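Putative siderophore-degrading esterase (Eurofung) (Emericella nidulans, PDB 6GUO) hydrolyses the bacterial xenosiderophore enterobactin as a dimeric fungal esterase, releasing its iron inside the cell. Local coordinates at residues A52-V58 with F156-F162; T70-R74 with I296-N301. The contacts are given in a common frame with arbitrary orientation. Residue numbers count along the deposited sequence, not the author numbering.

Interaction 1 pairs two central parallel strands of an alpha/beta-hydrolase sheet; interaction 2 packs two helices against each other over one face of that sheet. Their centres lie about 12 Å apart and they touch directly: Leu299 CD2 sits 3.6 Å from Ala160 CB and 4.1 Å from Val55 CB, while Ile296 CD1 lies 4.2 Å from Val55 CG1. Strand 52-58 runs on into helix 60-77, so 70-74 follows closely, and the segments of the two contacts alternate along the chain. The end of strand 156-164 carries Gly163 and leads to Ser165 and Gly167, a GxSxG sequence consistent with the nucleophile elbow of this fold, and Val58 touches it. Interaction 2 instead borders the second subunit.

Interaction 1 (A52-V58 with F156-F162); sequences ANAVYLV and FGRTALF
Two neighbouring parallel strands form the centre of the alpha/beta-hydrolase sheet: 52-58 runs alongside 156-162 at 4.6 Å between axes, their directions 16° apart. Ala54, Val55, Tyr56 and Leu57 pair with Thr159, Ala160, Leu161 and Phe162, but Ala52 pairs with Phe156, so the register slips by one residue at a beta bulge. Gly157 is the extra residue; its phi/psi of -92/-65 leaves the extended region, and a CB there would clash with Asn53 OD1. The bulge is closed by two acceptors: Gly157 N donates to Ala52 O (2.8 Å), and Arg158 N to Asn53 OD1 (2.8 Å), the Asn53 side chain, chi1 m, standing in for a backbone carbonyl. Regular parallel bonding follows: Ala54 N to Arg158 O (2.9 Å), Ala160 N to Ala54 O (2.9 Å), Tyr56 N to Ala160 O (2.7 Å), Phe162 N to Tyr56 O (2.9 Å) and Val58 N to Phe162 O (3.2 Å). The backbones of Asn53 and Val55 bond to strand 83-90 instead, and Thr159 N is satisfied by the carboxylate of Asp183. Beyond the bulge, side chains alternate between the two faces; the extra residue puts Phe156 and Thr159 on the same one. Ala54 and Tyr56 share this face, covered by helix 131-150; small Ala54 leaves room for the Phe156 ring, with its CB 3.9 Å from Phe156 CD1. On the other face, Val55 CG2 lies 4.1 Å from Ala160 CB, and Leu57, chi1 m and chi2 t, brings CD2 to 3.8 Å from Phe162 CB.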
loop_
_atom_site.group_PDB
_atom_site.type_symbol
_atom_site.label_atom_id
_atom_site.label_comp_id
_atom_site.label_asym_id
_atom_site.label_seq_id
_atom_site.Cartn_x
_atom_site.Cartn_y
_atom_site.Cartn_z
ATOM N N ALA A 52 -10.687 -4.310 19.959
ATOM C CA ALA A 52 -10.143 -3.807 18.704
ATOM C C ALA A 52 -9.816 -2.329 18.776
ATOM O O ALA A 52 -10.294 -1.616 19.653
ATOM C CB ALA A 52 -11.121 -4.061 17.568
ATOM N N ASN A 53 -8.972 -1.894 17.851
ATOM C CA ASN A 53 -8.806 -0.487 17.543
ATOM C C ASN A 53 -9.490 -0.248 16.207
ATOM O O ASN A 53 -9.986 -1.190 15.585
ATOM C CB ASN A 53 -7.325 -0.127 17.520
ATOM C CG ASN A 53 -6.671 -0.330 18.877
ATOM O OD1 ASN A 53 -7.246 0.028 19.902
ATOM N ND2 ASN A 53 -5.487 -0.930 18.893
ATOM N N ALA A 54 -9.564 1.010 15.797
ATOM C CA ALA A 54 -10.252 1.369 14.561
ATOM C C ALA A 54 -9.539 2.506 13.852
ATOM O O ALA A 54 -9.036 3.425 14.496
ATOM C CB ALA A 54 -11.692 1.754 14.852
ATOM N N VAL A 55 -9.498 2.434 12.524
ATOM C CA VAL A 55 -8.975 3.521 11.712
ATOM C C VAL A 55 -10.050 3.923 10.713
ATOM O O VAL A 55 -10.620 3.074 10.017
ATOM C CB VAL A 55 -7.626 3.181 11.030
ATOM C CG1 VAL A 55 -7.722 1.984 10.094
ATOM C CG2 VAL A 55 -7.077 4.403 10.308
ATOM N N TYR A 56 -10.338 5.223 10.696
ATOM C CA TYR A 56 -11.321 5.827 9.807
ATOM C C TYR A 56 -10.575 6.539 8.686
ATOM O O TYR A 56 -9.640 7.298 8.945
ATOM C CB TYR A 56 -12.225 6.792 10.592
ATOM C CG TYR A 56 -13.154 6.057 11.531
ATOM C CD1 TYR A 56 -14.477 5.806 11.178
ATOM C CD2 TYR A 56 -12.700 5.574 12.759
ATOM C CE1 TYR A 56 -15.327 5.105 12.021
ATOM C CE2 TYR A 56 -13.544 4.870 13.609
ATOM C CZ TYR A 56 -14.857 4.645 13.238
ATOM O OH TYR A 56 -15.696 3.945 14.071
ATOM N N LEU A 57 -10.983 6.281 7.446
ATOM C CA LEU A 57 -10.313 6.817 6.267
ATOM C C LEU A 57 -11.277 7.674 5.454
ATOM O O LEU A 57 -12.353 7.211 5.106
ATOM C CB LEU A 57 -9.815 5.675 5.380
ATOM C CG LEU A 57 -9.069 4.501 6.016
ATOM C CD1 LEU A 57 -8.877 3.399 4.983
ATOM C CD2 LEU A 57 -7.733 4.952 6.561
ATOM N N VAL A 58 -10.883 8.910 5.147
ATOM C CA VAL A 58 -11.617 9.720 4.155
ATOM C C VAL A 58 -10.959 9.512 2.789
ATOM O O VAL A 58 -9.856 8.989 2.724
ATOM C CB VAL A 58 -11.752 11.199 4.564
ATOM C CG1 VAL A 58 -12.556 11.294 5.855
ATOM C CG2 VAL A 58 -10.403 11.898 4.700
ATOM N N PHE A 156 -13.895 -1.059 21.655
ATOM C CA PHE A 156 -12.958 -0.306 20.819
ATOM C C PHE A 156 -12.047 0.558 21.675
ATOM O O PHE A 156 -12.527 1.359 22.465
ATOM C CB PHE A 156 -13.698 0.540 19.784
ATOM C CG PHE A 156 -14.248 -0.270 18.647
ATOM C CD1 PHE A 156 -13.468 -0.531 17.526
ATOM C CD2 PHE A 156 -15.522 -0.819 18.718
ATOM C CE1 PHE A 156 -13.967 -1.292 16.482
ATOM C CE2 PHE A 156 -16.024 -1.587 17.681
ATOM C CZ PHE A 156 -15.248 -1.823 16.558
ATOM N N GLY A 157 -10.739 0.394 21.497
ATOM C CA GLY A 157 -9.741 1.026 22.348
ATOM C C GLY A 157 -9.261 2.368 21.843
ATOM O O GLY A 157 -9.482 3.391 22.483
ATOM N N ARG A 158 -8.595 2.348 20.696
ATOM C CA ARG A 158 -7.980 3.530 20.108
ATOM C C ARG A 158 -8.622 3.765 18.749
ATOM O O ARG A 158 -8.823 2.813 18.006
ATOM C CB ARG A 158 -6.477 3.300 19.951
ATOM C CG ARG A 158 -5.678 4.562 19.689
ATOM C CD ARG A 158 -4.179 4.317 19.792
ATOM N NE ARG A 158 -3.671 4.408 21.169
ATOM C CZ ARG A 158 -3.312 3.388 21.959
ATOM N NH1 ARG A 158 -2.863 3.647 23.185
ATOM N NH2 ARG A 158 -3.389 2.118 21.561
ATOM N N THR A 159 -8.956 5.017 18.442
ATOM C CA THR A 159 -9.507 5.384 17.135
ATOM C C THR A 159 -8.572 6.349 16.423
ATOM O O THR A 159 -7.942 7.201 17.054
ATOM C CB THR A 159 -10.907 6.016 17.239
ATOM O OG1 THR A 159 -10.846 7.212 18.023
ATOM C CG2 THR A 159 -11.882 5.030 17.864
ATOM N N ALA A 160 -8.485 6.203 15.104
ATOM C CA ALA A 160 -7.638 7.055 14.286
ATOM C C ALA A 160 -8.394 7.566 13.069
ATOM O O ALA A 160 -9.295 6.892 12.563
ATOM C CB ALA A 160 -6.400 6.297 13.845
ATOM N N LEU A 161 -8.009 8.756 12.619
ATOM C CA LEU A 161 -8.487 9.347 11.372
ATOM C C LEU A 161 -7.294 9.565 10.449
ATOM O O LEU A 161 -6.341 10.259 10.822
ATOM C CB LEU A 161 -9.167 10.689 11.642
ATOM C CG LEU A 161 -9.671 11.485 10.424
ATOM C CD1 LEU A 161 -10.749 10.729 9.656
ATOM C CD2 LEU A 161 -10.178 12.846 10.874
ATOM N N PHE A 162 -7.370 9.004 9.240
ATOM C CA PHE A 162 -6.380 9.252 8.194
ATOM C C PHE A 162 -7.029 9.952 7.016
ATOM O O PHE A 162 -8.104 9.564 6.576
ATOM C CB PHE A 162 -5.752 7.946 7.710
ATOM C CG PHE A 162 -4.751 8.128 6.596
ATOM C CD1 PHE A 162 -3.391 8.144 6.859
ATOM C CD2 PHE A 162 -5.172 8.292 5.275
ATOM C CE1 PHE A 162 -2.470 8.313 5.837
ATOM C CE2 PHE A 162 -4.255 8.465 4.251
ATOM C CZ PHE A 162 -2.903 8.477 4.535
#

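Interaction 2 (T70-R74 with I296-N301); sequences TLRRR and IMFLSN
This is a helix-helix contact on one face of the central sheet, joining helix 60-77 to the C-terminal helix 288-301. The axes of 70-74 and 296-301 approach to 10.7 Å and cross at -46°, with Leu71 and Ile296 closest in backbone (CA to CA 7.1 Å). Near the sheet Leu71 CD2 meets Ile296 CG2 at 3.4 Å; farther from it, Thr70 CG2 meets Met297 CE at 3.6 Å, while Thr70 OG1 turns back to Thr66 O in its own helix. In the alpha/beta-hydrolase fold, the first and last helices flank the sheet on this same side. Arg74, long enough to span the gap, extends with chi1 t, chi2 144° and chi3 t. Arg74 NH1 and NH2 donate to Asn301 OD1 at 2.8 and 2.9 Å; NH2 also makes a weak bond to Met297 SD (3.6 Å), and Glu81 pairs with NH1. Small Ser300 lets one face of the guanidinium lie over it, Ser300 CB 3.4 Å from Arg74 CZ. Arg73 bonds to Ala62 and Thr66 of the second subunit.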
loop_
_atom_site.group_PDB
_atom_site.type_symbol
_atom_site.label_atom_id
_atom_site.label_comp_id
_atom_site.label_asym_id
_atom_site.label_seq_id
_atom_site.Cartn_x
_atom_site.Cartn_y
_atom_site.Cartn_z
ATOM N N THR A 70 -2.288 -3.734 4.754
ATOM C CA THR A 70 -1.195 -3.366 5.649
ATOM C C THR A 70 -1.429 -3.923 7.051
ATOM O O THR A 70 -0.520 -4.497 7.656
ATOM C CB THR A 70 -1.007 -1.837 5.734
ATOM O OG1 THR A 70 -0.884 -1.287 4.417
ATOM C CG2 THR A 70 0.231 -1.504 6.537
ATOM N N LEU A 71 -2.651 -3.767 7.555
ATOM C CA LEU A 71 -3.013 -4.307 8.868
ATOM C C LEU A 71 -2.956 -5.835 8.903
ATOM O O LEU A 71 -2.461 -6.411 9.867
ATOM C CB LEU A 71 -4.401 -3.822 9.302
ATOM C CG LEU A 71 -4.433 -2.372 9.785
ATOM C CD1 LEU A 71 -5.854 -1.844 9.734
ATOM C CD2 LEU A 71 -3.842 -2.246 11.185
ATOM N N ARG A 72 -3.427 -6.486 7.844
ATOM C CA ARG A 72 -3.454 -7.948 7.807
ATOM C C ARG A 72 -2.053 -8.562 7.752
ATOM O O ARG A 72 -1.826 -9.602 8.360
ATOM C CB ARG A 72 -4.340 -8.456 6.675
ATOM C CG ARG A 72 -5.804 -8.240 7.011
ATOM C CD ARG A 72 -6.741 -8.485 5.849
ATOM N NE ARG A 72 -8.109 -8.219 6.285
ATOM C CZ ARG A 72 -9.214 -8.473 5.584
ATOM N NH1 ARG A 72 -9.152 -9.012 4.369
ATOM N NH2 ARG A 72 -10.403 -8.183 6.118
ATOM N N ARG A 73 -1.117 -7.905 7.064
ATOM C CA ARG A 73 0.289 -8.334 7.110
ATOM C C ARG A 73 0.844 -8.227 8.526
ATOM O O ARG A 73 1.445 -9.176 9.034
ATOM C CB ARG A 73 1.158 -7.527 6.145
ATOM C CG ARG A 73 0.929 -7.872 4.683
ATOM C CD ARG A 73 2.054 -7.352 3.816
ATOM N NE ARG A 73 2.172 -5.895 3.853
ATOM C CZ ARG A 73 1.563 -5.037 3.030
ATOM N NH1 ARG A 73 0.752 -5.442 2.054
ATOM N NH2 ARG A 73 1.785 -3.736 3.178
ATOM N N ARG A 74 0.623 -7.083 9.172
ATOM C CA ARG A 74 1.133 -6.880 10.531
ATOM C C ARG A 74 0.486 -7.815 11.553
ATOM O O ARG A 74 1.174 -8.356 12.421
ATOM C CB ARG A 74 0.979 -5.431 10.974
ATOM C CG ARG A 74 1.495 -5.214 12.387
ATOM C CD ARG A 74 2.165 -3.875 12.573
ATOM N NE ARG A 74 2.486 -3.663 13.983
ATOM C CZ ARG A 74 3.280 -2.706 14.458
ATOM N NH1 ARG A 74 3.478 -2.618 15.771
ATOM N NH2 ARG A 74 3.880 -1.838 13.642
ATOM N N ILE A 296 -0.361 3.545 9.506
ATOM C CA ILE A 296 -0.858 2.302 10.104
ATOM C C ILE A 296 0.175 1.738 11.089
ATOM O O ILE A 296 -0.181 1.365 12.208
ATOM C CB ILE A 296 -1.226 1.231 9.032
ATOM C CG1 ILE A 296 -2.381 1.698 8.118
ATOM C CG2 ILE A 296 -1.609 -0.102 9.669
ATOM C CD1 ILE A 296 -3.730 1.864 8.778
ATOM N N MET A 297 1.443 1.689 10.678
ATOM C CA MET A 297 2.521 1.212 11.557
ATOM C C MET A 297 2.687 2.106 12.785
ATOM O O MET A 297 2.842 1.605 13.903
ATOM C CB MET A 297 3.856 1.125 10.806
ATOM C CG MET A 297 3.912 0.116 9.668
ATOM S SD MET A 297 3.494 -1.580 10.111
ATOM C CE MET A 297 1.731 -1.611 9.839
ATOM N N PHE A 298 2.646 3.419 12.565
ATOM C CA PHE A 298 2.697 4.409 13.641
ATOM C C PHE A 298 1.577 4.159 14.653
ATOM O O PHE A 298 1.827 4.109 15.855
ATOM C CB PHE A 298 2.613 5.823 13.047
ATOM C CG PHE A 298 2.519 6.928 14.070
ATOM C CD1 PHE A 298 3.667 7.496 14.614
ATOM C CD2 PHE A 298 1.282 7.437 14.445
ATOM C CE1 PHE A 298 3.579 8.530 15.537
ATOM C CE2 PHE A 298 1.188 8.470 15.365
ATOM C CZ PHE A 298 2.335 9.022 15.910
ATOM N N LEU A 299 0.362 3.965 14.147
ATOM C CA LEU A 299 -0.806 3.670 14.984
ATOM C C LEU A 299 -0.620 2.387 15.800
ATOM O O LEU A 299 -0.818 2.395 17.015
ATOM C CB LEU A 299 -2.066 3.583 14.114
ATOM C CG LEU A 299 -3.405 3.241 14.764
ATOM C CD1 LEU A 299 -3.763 4.229 15.864
ATOM C CD2 LEU A 299 -4.481 3.213 13.688
ATOM N N SER A 300 -0.208 1.308 15.136
ATOM C CA SER A 300 0.015 0.024 15.808
ATOM C C SER A 300 1.148 0.073 16.845
ATOM O O SER A 300 1.081 -0.624 17.853
ATOM C CB SER A 300 0.269 -1.082 14.786
ATOM O OG SER A 300 -0.863 -1.253 13.945
ATOM N N ASN A 301 2.159 0.911 16.606
ATOM C CA ASN A 301 3.275 1.085 17.554
ATOM C C ASN A 301 2.907 1.821 18.849
ATOM O O ASN A 301 3.644 1.729 19.833
ATOM C CB ASN A 301 4.456 1.801 16.886
ATOM C CG ASN A 301 5.113 0.965 15.799
ATOM O OD1 ASN A 301 4.992 -0.264 15.772
ATOM N ND2 ASN A 301 5.809 1.633 14.891
#